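Putative O-acetylhomoserine (Thiol)-lyase (Campylobacter jejuni, PDB 4OC9) probably catalyses pyridoxal phosphate-dependent transfer of the aminocarboxypropyl group of O-acetylhomoserine to a sulfur nucleophile, as O-acetylhomoserine sulfhydrylases do. Local coordinates at residues Y54-N59 / W266-G271; L92-S97 / I260-T265; P157-A162 / N317-A322; S340-F345 / T401-I406. All blocks are in the same frame, centred on the assembly; numbering follows the deposited sequence.

Contact 1. Residues Y54-N59 / W266-G271; sequences YSRLSN and WLRDLG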
loop_
_atom_site.group_PDB
_atom_site.type_symbol
_atom_site.label_atom_id
_atom_site.label_comp_id
_atom_site.label_asym_id
_atom_site.label_seq_id
_atom_site.Cartn_x
_atom_site.Cartn_y
_atom_site.Cartn_z
ATOM N N TYR D 54 8.683 -16.913 -8.291
ATOM C CA TYR D 54 8.499 -16.530 -6.905
ATOM C C TYR D 54 9.065 -15.138 -6.753
ATOM O O TYR D 54 10.175 -14.859 -7.226
ATOM C CB TYR D 54 9.233 -17.524 -6.024
ATOM C CG TYR D 54 9.031 -17.314 -4.543
ATOM C CD1 TYR D 54 7.801 -17.638 -3.941
ATOM C CD2 TYR D 54 10.074 -16.920 -3.727
ATOM C CE1 TYR D 54 7.603 -17.501 -2.580
ATOM C CE2 TYR D 54 9.881 -16.765 -2.369
ATOM C CZ TYR D 54 8.645 -17.071 -1.800
ATOM O OH TYR D 54 8.471 -16.927 -0.439
ATOM N N SER D 55 8.307 -14.284 -6.061
ATOM C CA SER D 55 8.676 -12.863 -5.868
ATOM C C SER D 55 10.016 -12.544 -5.242
ATOM O O SER D 55 10.496 -11.420 -5.396
ATOM C CB SER D 55 7.545 -12.047 -5.242
ATOM O OG SER D 55 6.465 -12.039 -6.135
ATOM N N ARG D 56 10.615 -13.480 -4.541
ATOM C CA ARG D 56 11.954 -13.187 -4.004
ATOM C C ARG D 56 12.947 -13.008 -5.155
ATOM O O ARG D 56 13.924 -12.293 -5.019
ATOM C CB ARG D 56 12.428 -14.251 -3.016
ATOM C CG ARG D 56 13.932 -14.281 -2.751
ATOM C CD ARG D 56 14.343 -15.082 -1.541
ATOM N NE ARG D 56 13.529 -16.251 -1.241
ATOM C CZ ARG D 56 13.667 -17.496 -1.689
ATOM N NH1 ARG D 56 14.575 -17.805 -2.594
ATOM N NH2 ARG D 56 12.825 -18.417 -1.244
ATOM N N LEU D 57 12.665 -13.646 -6.298
ATOM C CA LEU D 57 13.523 -13.561 -7.490
ATOM C C LEU D 57 13.095 -12.418 -8.401
ATOM O O LEU D 57 13.919 -11.636 -8.835
ATOM C CB LEU D 57 13.439 -14.837 -8.320
ATOM C CG LEU D 57 13.597 -16.154 -7.570
ATOM C CD1 LEU D 57 13.833 -17.241 -8.598
ATOM C CD2 LEU D 57 14.785 -16.065 -6.657
ATOM N N SER D 58 11.796 -12.371 -8.738
ATOM C CA SER D 58 11.294 -11.321 -9.584
ATOM C C SER D 58 9.786 -11.178 -9.393
ATOM O O SER D 58 9.088 -12.135 -9.040
ATOM C CB SER D 58 11.568 -11.587 -11.052
ATOM O OG SER D 58 10.783 -12.685 -11.520
ATOM N N ASN D 59 9.307 -9.970 -9.688
ATOM C CA ASN D 59 7.899 -9.585 -9.599
ATOM C C ASN D 59 7.574 -8.663 -10.795
ATOM O O ASN D 59 8.386 -7.815 -11.150
ATOM C CB ASN D 59 7.684 -8.932 -8.246
ATOM C CG ASN D 59 6.283 -8.396 -8.048
ATOM O OD1 ASN D 59 5.834 -7.472 -8.754
ATOM N ND2 ASN D 59 5.632 -8.860 -6.982
ATOM N N TRP D 266 22.213 -14.243 -6.155
ATOM C CA TRP D 266 22.129 -13.277 -5.062
ATOM C C TRP D 266 20.710 -12.984 -4.538
ATOM O O TRP D 266 20.510 -12.899 -3.322
ATOM C CB TRP D 266 22.897 -12.042 -5.413
ATOM C CG TRP D 266 24.297 -12.390 -5.912
ATOM C CD1 TRP D 266 24.798 -12.152 -7.154
ATOM C CD2 TRP D 266 25.290 -13.157 -5.230
ATOM N NE1 TRP D 266 26.063 -12.622 -7.249
ATOM C CE2 TRP D 266 26.391 -13.261 -6.088
ATOM C CE3 TRP D 266 25.378 -13.722 -3.951
ATOM C CZ2 TRP D 266 27.586 -13.932 -5.725
ATOM C CZ3 TRP D 266 26.562 -14.379 -3.586
ATOM C CH2 TRP D 266 27.651 -14.468 -4.472
ATOM N N LEU D 267 19.744 -12.788 -5.419
ATOM C CA LEU D 267 18.384 -12.572 -4.947
ATOM C C LEU D 267 17.844 -13.889 -4.399
ATOM O O LEU D 267 17.311 -13.926 -3.306
ATOM C CB LEU D 267 17.425 -12.048 -6.029
ATOM C CG LEU D 267 17.474 -10.568 -6.333
ATOM C CD1 LEU D 267 16.673 -10.199 -7.570
ATOM C CD2 LEU D 267 16.958 -9.816 -5.108
ATOM N N ARG D 268 18.027 -14.958 -5.153
ATOM C CA ARG D 268 17.516 -16.235 -4.722
ATOM C C ARG D 268 18.029 -16.722 -3.399
ATOM O O ARG D 268 17.263 -17.211 -2.586
ATOM C CB ARG D 268 17.785 -17.299 -5.772
ATOM C CG ARG D 268 17.122 -18.618 -5.439
ATOM C CD ARG D 268 17.212 -19.604 -6.590
ATOM N NE ARG D 268 16.333 -20.770 -6.369
ATOM C CZ ARG D 268 16.151 -21.779 -7.228
ATOM N NH1 ARG D 268 16.787 -21.816 -8.396
ATOM N NH2 ARG D 268 15.323 -22.763 -6.917
ATOM N N ASP D 269 19.321 -16.568 -3.159
ATOM C CA ASP D 269 19.904 -17.061 -1.902
ATOM C C ASP D 269 20.091 -16.029 -0.776
ATOM O O ASP D 269 20.064 -16.397 0.381
ATOM C CB ASP D 269 21.247 -17.758 -2.212
ATOM C CG ASP D 269 21.118 -18.905 -3.250
ATOM O OD1 ASP D 269 19.991 -19.323 -3.591
ATOM O OD2 ASP D 269 22.176 -19.387 -3.731
ATOM N N LEU D 270 20.379 -14.778 -1.112
ATOM C CA LEU D 270 20.584 -13.729 -0.081
ATOM C C LEU D 270 19.293 -12.968 0.205
ATOM O O LEU D 270 19.117 -12.415 1.297
ATOM C CB LEU D 270 21.753 -12.810 -0.404
ATOM C CG LEU D 270 23.214 -13.275 -0.182
ATOM C CD1 LEU D 270 23.396 -14.710 -0.589
ATOM C CD2 LEU D 270 24.356 -12.426 -0.778
ATOM N N GLY D 271 18.406 -12.932 -0.787
ATOM C CA GLY D 271 17.093 -12.326 -0.630
ATOM C C GLY D 271 16.800 -10.896 -0.283
ATOM O O GLY D 271 15.883 -10.644 0.506
#
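Leu57 and Arg268 bring their CA atoms to 5.5 Å of each other where the loop 54-59, helical in its torsions at 55-57 but without the regular bonds, runs against the last turn of helix 257-270. Gly271, with positive phi, ends that helix. Arg56 reaches it with CG anti to the backbone N (chi1 161°), its CG lying 3.4 Å from Leu267 O. Its chain then bends at chi3, and NH1 gives Arg268 O a weak, strongly bent hydrogen bond of 2.8 Å (119°). Tyr54 CD2 lies over one face of this guanidinium, toward its rim, while Tyr109 of the second subunit takes NH2. Leu57 CD2 presses on Arg268 CB at 3.4 Å, and the two side chains cross obliquely; beyond it the extended Arg268 chain continues to Tyr245 OH. Leu267 CD1, in turn, lies 3.4 Å from Leu57 O. Tyr54 OH bonds the pyridoxyl-lysine of the second subunit, so the loop belongs to an active site shared between chains. Around the contact, Leu267 packs on Ile79 and Val81 of strand 77-81, Leu57 also touches Ile263, one turn before Leu267 on the same helix, and Leu270 packs on helix 84-93.

Contact 2. Residues L92-S97 / I260-T265; sequences LINLAS and IRVIIT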
loop_
_atom_site.group_PDB
_atom_site.type_symbol
_atom_site.label_atom_id
_atom_site.label_comp_id
_atom_site.label_asym_id
_atom_site.label_seq_id
_atom_site.Cartn_x
_atom_site.Cartn_y
_atom_site.Cartn_z
ATOM N N LEU D 92 29.131 -5.725 -6.281
ATOM C CA LEU D 92 30.477 -6.125 -5.927
ATOM C C LEU D 92 30.649 -7.659 -5.812
ATOM O O LEU D 92 31.547 -8.258 -6.433
ATOM C CB LEU D 92 30.892 -5.421 -4.632
ATOM C CG LEU D 92 30.996 -3.888 -4.783
ATOM C CD1 LEU D 92 31.129 -3.176 -3.442
ATOM C CD2 LEU D 92 32.142 -3.504 -5.710
ATOM N N ILE D 93 29.783 -8.305 -5.031
ATOM C CA ILE D 93 29.881 -9.769 -4.860
ATOM C C ILE D 93 29.577 -10.520 -6.134
ATOM O O ILE D 93 29.964 -11.670 -6.243
ATOM C CB ILE D 93 29.013 -10.330 -3.718
ATOM C CG1 ILE D 93 27.524 -10.086 -4.017
ATOM C CG2 ILE D 93 29.460 -9.731 -2.388
ATOM C CD1 ILE D 93 26.580 -10.566 -2.936
ATOM N N ASN D 94 28.918 -9.893 -7.103
ATOM C CA ASN D 94 28.620 -10.614 -8.324
ATOM C C ASN D 94 29.890 -10.679 -9.158
ATOM O O ASN D 94 29.960 -11.405 -10.151
ATOM C CB ASN D 94 27.556 -9.902 -9.152
ATOM C CG ASN D 94 26.921 -10.814 -10.183
ATOM O OD1 ASN D 94 26.776 -12.020 -9.950
ATOM N ND2 ASN D 94 26.434 -10.242 -11.258
ATOM N N LEU D 95 30.875 -9.872 -8.763
ATOM C CA LEU D 95 32.165 -9.770 -9.438
ATOM C C LEU D 95 33.357 -10.290 -8.636
ATOM O O LEU D 95 34.262 -10.883 -9.214
ATOM C CB LEU D 95 32.436 -8.308 -9.777
ATOM C CG LEU D 95 31.446 -7.644 -10.734
ATOM C CD1 LEU D 95 31.699 -6.154 -10.838
ATOM C CD2 LEU D 95 31.489 -8.317 -12.097
ATOM N N ALA D 96 33.340 -10.084 -7.322
ATOM C CA ALA D 96 34.425 -10.530 -6.463
ATOM C C ALA D 96 33.968 -11.528 -5.409
ATOM O O ALA D 96 32.849 -11.454 -4.888
ATOM C CB ALA D 96 35.052 -9.342 -5.772
ATOM N N SER D 97 34.860 -12.467 -5.105
ATOM C CA SER D 97 34.616 -13.497 -4.104
ATOM C C SER D 97 35.843 -13.545 -3.193
ATOM O O SER D 97 36.825 -12.827 -3.422
ATOM C CB SER D 97 34.308 -14.847 -4.750
ATOM O OG SER D 97 35.363 -15.244 -5.600
ATOM N N ILE D 260 21.496 -12.046 -14.800
ATOM C CA ILE D 260 21.019 -13.399 -14.533
ATOM C C ILE D 260 21.615 -13.926 -13.255
ATOM O O ILE D 260 20.906 -14.507 -12.438
ATOM C CB ILE D 260 21.342 -14.377 -15.681
ATOM C CG1 ILE D 260 20.512 -14.052 -16.929
ATOM C CG2 ILE D 260 21.055 -15.809 -15.282
ATOM C CD1 ILE D 260 18.991 -14.089 -16.762
ATOM N N ARG D 261 22.908 -13.706 -13.048
ATOM C CA ARG D 261 23.506 -14.220 -11.839
ATOM C C ARG D 261 22.914 -13.505 -10.623
ATOM O O ARG D 261 22.654 -14.114 -9.611
ATOM C CB ARG D 261 25.055 -14.222 -11.883
ATOM C CG ARG D 261 25.593 -15.110 -10.766
ATOM C CD ARG D 261 27.048 -15.611 -10.874
ATOM N NE ARG D 261 28.055 -14.763 -10.308
ATOM C CZ ARG D 261 28.724 -14.981 -9.175
ATOM N NH1 ARG D 261 28.624 -16.090 -8.440
ATOM N NH2 ARG D 261 29.603 -14.073 -8.818
ATOM N N VAL D 262 22.686 -12.203 -10.737
ATOM C CA VAL D 262 22.110 -11.452 -9.624
ATOM C C VAL D 262 20.781 -12.105 -9.199
ATOM O O VAL D 262 20.465 -12.197 -8.009
ATOM C CB VAL D 262 21.828 -9.980 -9.993
ATOM C CG1 VAL D 262 21.091 -9.281 -8.860
ATOM C CG2 VAL D 262 23.105 -9.234 -10.333
ATOM N N ILE D 263 20.009 -12.544 -10.177
ATOM C CA ILE D 263 18.741 -13.151 -9.887
ATOM C C ILE D 263 18.806 -14.575 -9.352
ATOM O O ILE D 263 18.318 -14.859 -8.234
ATOM C CB ILE D 263 17.837 -13.187 -11.123
ATOM C CG1 ILE D 263 17.496 -11.767 -11.570
ATOM C CG2 ILE D 263 16.556 -13.930 -10.789
ATOM C CD1 ILE D 263 16.668 -11.685 -12.832
ATOM N N ILE D 264 19.382 -15.468 -10.146
ATOM C CA ILE D 264 19.448 -16.887 -9.761
ATOM C C ILE D 264 20.355 -17.203 -8.568
ATOM O O ILE D 264 20.244 -18.279 -7.974
ATOM C CB ILE D 264 19.817 -17.790 -10.947
ATOM C CG1 ILE D 264 21.279 -17.608 -11.370
ATOM C CG2 ILE D 264 18.829 -17.558 -12.074
ATOM C CD1 ILE D 264 21.710 -18.555 -12.475
ATOM N N THR D 265 21.238 -16.272 -8.224
ATOM C CA THR D 265 22.114 -16.513 -7.105
ATOM C C THR D 265 21.958 -15.534 -5.934
ATOM O O THR D 265 21.515 -15.943 -4.864
ATOM C CB THR D 265 23.591 -16.534 -7.545
ATOM O OG1 THR D 265 23.777 -17.501 -8.582
ATOM C CG2 THR D 265 24.485 -16.866 -6.371
#
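Asn94 and Val262 are the nearest backbone pair, 6.7 Å between CA atoms, where the chain leaving helix 84-93 meets helix 257-270 at the start of a wider pi-type turn spanning 262-265. Arg261 carries the contact. Its NH2 donates to Asn94 O over 3.0 Å in a nearly straight bond (167°). The acceptor lies in the plane of the guanidinium, but NH2 stands well above the carbonyl plane, 61° out of it, so this peptide oxygen is approached from over its face. The chain bends at chi3 (89°), which places NE within 3.0 Å of Asn94 OD1. The two side chains slide past each other in opposite directions with amide and guanidinium planes close to parallel, and OD1 also rests against the aliphatic part of the arginine, 3.4 Å from Arg261 CB. That amide is held from other quarters too: OD1 accepts from Trp266 NE1 and ND2 donates to Phe258 O, which fixes its rotation. Val262 CG2 meets ND2 at 3.6 Å, the valine crossing the amide at about a right angle. Ile93 O lies 3.5 Å from Arg261 NH2, so two carbonyl oxygens lie close to NH2, which would probably favour its positive charge. Leu92 O accepts from both Leu95 N and Ala96 N as the chain leaves the helix. Leu92 and Leu95 pack on strand 177-181 and Val262 on Ile79 of strand 77-81, which places this contact of a helix with the segment that follows another against the large sheet, with Ile93 reaching Phe123 of the second subunit.

Contact 3. Residues P157-A162 / N317-A322; sequences PQIAIA and NYPTLA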
loop_
_atom_site.group_PDB
_atom_site.type_symbol
_atom_site.label_atom_id
_atom_site.label_comp_id
_atom_site.label_asym_id
_atom_site.label_seq_id
_atom_site.Cartn_x
_atom_site.Cartn_y
_atom_site.Cartn_z
ATOM N N PRO D 157 29.339 13.393 0.311
ATOM C CA PRO D 157 28.848 14.759 0.229
ATOM C C PRO D 157 29.742 15.798 -0.384
ATOM O O PRO D 157 29.393 16.991 -0.303
ATOM C CB PRO D 157 28.768 15.130 1.703
ATOM C CG PRO D 157 30.040 14.572 2.211
ATOM C CD PRO D 157 30.269 13.274 1.441
ATOM N N GLN D 158 30.896 15.396 -0.917
ATOM C CA GLN D 158 31.799 16.408 -1.524
ATOM C C GLN D 158 31.324 16.991 -2.867
ATOM O O GLN D 158 31.744 18.056 -3.246
ATOM C CB GLN D 158 33.289 16.099 -1.603
ATOM C CG GLN D 158 34.050 17.406 -1.780
ATOM C CD GLN D 158 35.518 17.211 -2.048
ATOM O OE1 GLN D 158 36.032 16.097 -1.937
ATOM N NE2 GLN D 158 36.210 18.287 -2.391
ATOM N N ILE D 159 30.434 16.302 -3.555
ATOM C CA ILE D 159 29.939 16.744 -4.848
ATOM C C ILE D 159 31.155 16.698 -5.786
ATOM O O ILE D 159 31.408 17.588 -6.565
ATOM C CB ILE D 159 29.277 18.126 -4.841
ATOM C CG1 ILE D 159 28.177 18.271 -3.776
ATOM C CG2 ILE D 159 28.597 18.407 -6.156
ATOM C CD1 ILE D 159 28.686 18.386 -2.371
ATOM N N ALA D 160 31.953 15.640 -5.654
ATOM C CA ALA D 160 33.125 15.480 -6.482
ATOM C C ALA D 160 32.747 14.732 -7.746
ATOM O O ALA D 160 32.134 13.663 -7.696
ATOM C CB ALA D 160 34.189 14.718 -5.738
ATOM N N ILE D 161 33.138 15.289 -8.879
ATOM C CA ILE D 161 32.851 14.693 -10.167
ATOM C C ILE D 161 34.014 13.875 -10.688
ATOM O O ILE D 161 35.146 14.359 -10.822
ATOM C CB ILE D 161 32.490 15.750 -11.199
ATOM C CG1 ILE D 161 31.280 16.535 -10.715
ATOM C CG2 ILE D 161 32.192 15.083 -12.531
ATOM C CD1 ILE D 161 30.816 17.645 -11.642
ATOM N N ALA D 162 33.702 12.644 -11.049
ATOM C CA ALA D 162 34.695 11.715 -11.578
ATOM C C ALA D 162 34.899 11.909 -13.075
ATOM O O ALA D 162 33.927 12.109 -13.820
ATOM C CB ALA D 162 34.245 10.284 -11.306
ATOM N N ASN D 317 30.571 24.155 -1.862
ATOM C CA ASN D 317 30.852 23.087 -2.830
ATOM C C ASN D 317 29.682 22.780 -3.716
ATOM O O ASN D 317 28.738 22.106 -3.275
ATOM C CB ASN D 317 31.156 21.780 -2.193
ATOM C CG ASN D 317 32.528 21.666 -1.673
ATOM O OD1 ASN D 317 33.450 22.391 -2.057
ATOM N ND2 ASN D 317 32.718 20.637 -0.903
ATOM N N TYR D 318 29.698 23.293 -4.934
ATOM C CA TYR D 318 28.610 23.028 -5.886
ATOM C C TYR D 318 29.230 23.258 -7.278
ATOM O O TYR D 318 29.824 24.275 -7.537
ATOM C CB TYR D 318 27.341 23.839 -5.578
ATOM C CG TYR D 318 26.148 23.392 -6.349
ATOM C CD1 TYR D 318 25.463 22.245 -5.994
ATOM C CD2 TYR D 318 25.656 24.142 -7.393
ATOM C CE1 TYR D 318 24.355 21.830 -6.695
ATOM C CE2 TYR D 318 24.545 23.735 -8.110
ATOM C CZ TYR D 318 23.896 22.566 -7.752
ATOM O OH TYR D 318 22.774 22.177 -8.488
ATOM N N PRO D 319 29.083 22.295 -8.177
ATOM C CA PRO D 319 29.695 22.356 -9.500
ATOM C C PRO D 319 29.367 23.503 -10.443
ATOM O O PRO D 319 30.162 23.779 -11.317
ATOM C CB PRO D 319 29.264 21.018 -10.137
ATOM C CG PRO D 319 28.722 20.189 -9.029
ATOM C CD PRO D 319 28.121 21.179 -8.088
ATOM N N THR D 320 28.230 24.173 -10.271
ATOM C CA THR D 320 27.891 25.263 -11.146
ATOM C C THR D 320 28.736 26.502 -10.822
ATOM O O THR D 320 28.804 27.431 -11.635
ATOM C CB THR D 320 26.413 25.652 -11.051
ATOM O OG1 THR D 320 26.130 26.161 -9.742
ATOM C CG2 THR D 320 25.538 24.503 -11.373
ATOM N N LEU D 321 29.350 26.547 -9.635
ATOM C CA LEU D 321 30.178 27.686 -9.261
ATOM C C LEU D 321 31.484 27.628 -10.078
ATOM O O LEU D 321 32.240 26.668 -9.974
ATOM C CB LEU D 321 30.454 27.685 -7.761
ATOM C CG LEU D 321 29.256 27.895 -6.842
ATOM C CD1 LEU D 321 29.625 27.724 -5.371
ATOM C CD2 LEU D 321 28.645 29.249 -7.070
ATOM N N ALA D 322 31.727 28.658 -10.891
ATOM C CA ALA D 322 32.900 28.753 -11.763
ATOM C C ALA D 322 34.257 28.532 -11.101
ATOM O O ALA D 322 35.204 28.095 -11.755
ATOM C CB ALA D 322 32.885 30.103 -12.479
#
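Ile159 sets its CG2 methyl against the ring of Pro319, meeting CG at 3.4 Å and CD equally close, with the two side chains crossing at about a right angle. The methyl is directed there because CG1 stands anti to the carbonyl carbon (chi1 -52°), leaving CG2 anti to the backbone N. From the next position but one, Ile161 comes in obliquely; its CD1, extended by an anti chi2, touches Pro319 CB at 4.0 Å. The proline's own place is set by a type I beta turn from Tyr318 to Leu321, closed by Leu321 N to Tyr318 O at 3.1 Å, and its CD lies over the rim of the Tyr318 ring, 3.4 Å above the plane. In the PLP fold type I architecture of this family, the contact joins the loop that follows strand 146-152 of the large sheet to the end of edge strand 315-317 of the C-terminal sheet and the turn after it. A cis peptide precedes Pro157, and Ile159 has left-handed backbone torsions. At the polar end Gln158 and Asn317 meet at a slant, their amide planes 35° apart, and what touches is Gln158 CG against Asn317 ND2 at 3.6 Å. Each amide has its polar partner outside the two segments: Gln158 OE1 accepts from Lys107 NZ, while Asn317 ND2 bonds Ser344 OG. Phe330 of helix 327-333 packs on both Ile161 and Pro319.

Contact 4. Residues S340-F345 / T401-I406; sequences SGLLSF and TIRLSI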
loop_
_atom_site.group_PDB
_atom_site.type_symbol
_atom_site.label_atom_id
_atom_site.label_comp_id
_atom_site.label_asym_id
_atom_site.label_seq_id
_atom_site.Cartn_x
_atom_site.Cartn_y
_atom_site.Cartn_z
ATOM N N SER D 340 22.053 18.816 -10.034
ATOM C CA SER D 340 21.291 18.125 -8.970
ATOM C C SER D 340 21.107 18.967 -7.700
ATOM O O SER D 340 21.475 20.133 -7.657
ATOM C CB SER D 340 21.861 16.754 -8.685
ATOM O OG SER D 340 20.976 16.030 -7.859
ATOM N N GLY D 341 20.521 18.372 -6.672
ATOM C CA GLY D 341 20.223 19.097 -5.430
ATOM C C GLY D 341 21.042 18.933 -4.197
ATOM O O GLY D 341 20.614 19.336 -3.123
ATOM N N LEU D 342 22.215 18.335 -4.326
ATOM C CA LEU D 342 23.064 18.157 -3.166
ATOM C C LEU D 342 24.192 19.171 -3.176
ATOM O O LEU D 342 24.769 19.463 -4.224
ATOM C CB LEU D 342 23.716 16.795 -3.200
ATOM C CG LEU D 342 24.434 16.432 -1.909
ATOM C CD1 LEU D 342 23.368 16.260 -0.813
ATOM C CD2 LEU D 342 25.181 15.140 -2.089
ATOM N N LEU D 343 24.481 19.759 -2.030
ATOM C CA LEU D 343 25.593 20.704 -1.968
ATOM C C LEU D 343 26.108 20.717 -0.529
ATOM O O LEU D 343 25.431 20.202 0.369
ATOM C CB LEU D 343 25.187 22.089 -2.381
ATOM C CG LEU D 343 24.277 22.956 -1.520
ATOM C CD1 LEU D 343 24.984 23.396 -0.253
ATOM C CD2 LEU D 343 23.937 24.226 -2.277
ATOM N N SER D 344 27.313 21.250 -0.314
ATOM C CA SER D 344 27.813 21.344 1.036
ATOM C C SER D 344 28.486 22.684 1.171
ATOM O O SER D 344 28.761 23.362 0.197
ATOM C CB SER D 344 28.771 20.227 1.418
ATOM O OG SER D 344 29.958 20.331 0.698
ATOM N N PHE D 345 28.650 23.132 2.406
ATOM C CA PHE D 345 29.313 24.408 2.645
ATOM C C PHE D 345 29.993 24.389 4.009
ATOM O O PHE D 345 29.661 23.571 4.868
ATOM C CB PHE D 345 28.353 25.621 2.538
ATOM C CG PHE D 345 27.298 25.691 3.598
ATOM C CD1 PHE D 345 27.548 26.347 4.786
ATOM C CD2 PHE D 345 26.065 25.118 3.407
ATOM C CE1 PHE D 345 26.571 26.426 5.761
ATOM C CE2 PHE D 345 25.092 25.179 4.377
ATOM C CZ PHE D 345 25.338 25.845 5.551
ATOM N N THR D 401 31.750 21.635 8.309
ATOM C CA THR D 401 30.990 21.236 7.127
ATOM C C THR D 401 29.531 20.884 7.329
ATOM O O THR D 401 29.178 20.134 8.235
ATOM C CB THR D 401 31.646 20.039 6.449
ATOM O OG1 THR D 401 33.001 20.380 6.071
ATOM C CG2 THR D 401 30.878 19.675 5.207
ATOM N N ILE D 402 28.701 21.431 6.460
ATOM C CA ILE D 402 27.265 21.192 6.471
ATOM C C ILE D 402 26.856 20.721 5.112
ATOM O O ILE D 402 27.326 21.258 4.119
ATOM C CB ILE D 402 26.473 22.457 6.787
ATOM C CG1 ILE D 402 26.582 22.718 8.282
ATOM C CG2 ILE D 402 24.977 22.274 6.461
ATOM C CD1 ILE D 402 25.928 24.016 8.722
ATOM N N ARG D 403 25.975 19.728 5.078
ATOM C CA ARG D 403 25.500 19.189 3.827
ATOM C C ARG D 403 24.006 19.496 3.727
ATOM O O ARG D 403 23.286 19.366 4.698
ATOM C CB ARG D 403 25.660 17.679 3.796
ATOM C CG ARG D 403 25.355 17.079 2.439
ATOM C CD ARG D 403 25.216 15.561 2.352
ATOM N NE ARG D 403 24.549 14.600 3.219
ATOM C CZ ARG D 403 23.292 14.274 3.343
ATOM N NH1 ARG D 403 22.394 15.057 2.851
ATOM N NH2 ARG D 403 22.959 13.284 4.182
ATOM N N LEU D 404 23.570 19.945 2.555
ATOM C CA LEU D 404 22.194 20.257 2.334
ATOM C C LEU D 404 21.634 19.472 1.183
ATOM O O LEU D 404 22.319 19.212 0.225
ATOM C CB LEU D 404 22.001 21.731 1.936
ATOM C CG LEU D 404 22.459 22.850 2.865
ATOM C CD1 LEU D 404 22.040 24.151 2.248
ATOM C CD2 LEU D 404 21.842 22.707 4.254
ATOM N N SER D 405 20.374 19.084 1.301
ATOM C CA SER D 405 19.678 18.388 0.237
ATOM C C SER D 405 18.600 19.430 -0.133
ATOM O O SER D 405 17.661 19.668 0.648
ATOM C CB SER D 405 19.024 17.095 0.677
ATOM O OG SER D 405 18.291 16.556 -0.417
ATOM N N ILE D 406 18.726 20.016 -1.314
ATOM C CA ILE D 406 17.803 21.036 -1.737
ATOM C C ILE D 406 16.521 20.454 -2.296
ATOM O O ILE D 406 16.536 19.666 -3.241
ATOM C CB ILE D 406 18.437 21.997 -2.745
ATOM C CG1 ILE D 406 19.771 22.540 -2.229
ATOM C CG2 ILE D 406 17.473 23.146 -3.058
ATOM C CD1 ILE D 406 19.694 23.300 -0.928
HETATM O O HOH W 1 18.060 17.345 -3.149
#
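Phe345 has Ile402 over one face of its ring, with CB 4.0 Å from the centroid and 19° off the normal, a CH-pi contact; Leu404 CG sits at the edge, in plane, 3.8 Å from Phe345 CE2. Chi1 near 67° puts the phenyl CG between backbone N and carbonyl carbon, and the ring lies beside Ile402. Next to it Leu343 CD1 meets Leu404 CD1 at 3.9 Å, the two leucines pointing the same way. The opposite face of the sheet carries Leu342, Ser344, Arg403 and Ser405. There Leu342 CD1 leans on Arg403 CD at 3.7 Å, and that arginine's NH1 has a weak bond to Asn368 O. Leu343 with Leu404 and Phe345 with Ile402 form hydrogen-bonded pairs, two bonds each, and Ile406 N to Gly341 O, 2.7 Å and 172°, extends the pairing beyond the strand. A water there bonds Ser405 OG and Ile406 O, and weakly Gly341 O; Ser405 OG also meets Gly370 N. This is antiparallel pairing in the middle of the C-terminal sheet, where strand 401-405 lies between 342-346 and 375-377, as in the small domain of fold type I PLP enzymes.

In the fold
All four contacts are buried, but they fall into two groups on opposite sides of the chain's centre. Contacts 1 and 2 share helix 257-270 and both touch the second subunit; contact 2 is nested inside the loop closed by contact 1, and Leu270 of one packs on Ile93 of the other. Contacts 3 and 4, about 10 Å apart between centres, are untouched by other chains and meet through Tyr318 with Ser340 and Asn317 with Ser344. The chemistry follows: arginines reaching carbonyl oxygens near helix ends in the first pair, apolar loop packing in contact 3, and regular strand bonding in contact 4. Contact 3 interleaves along the chain with both contacts 1 and 2.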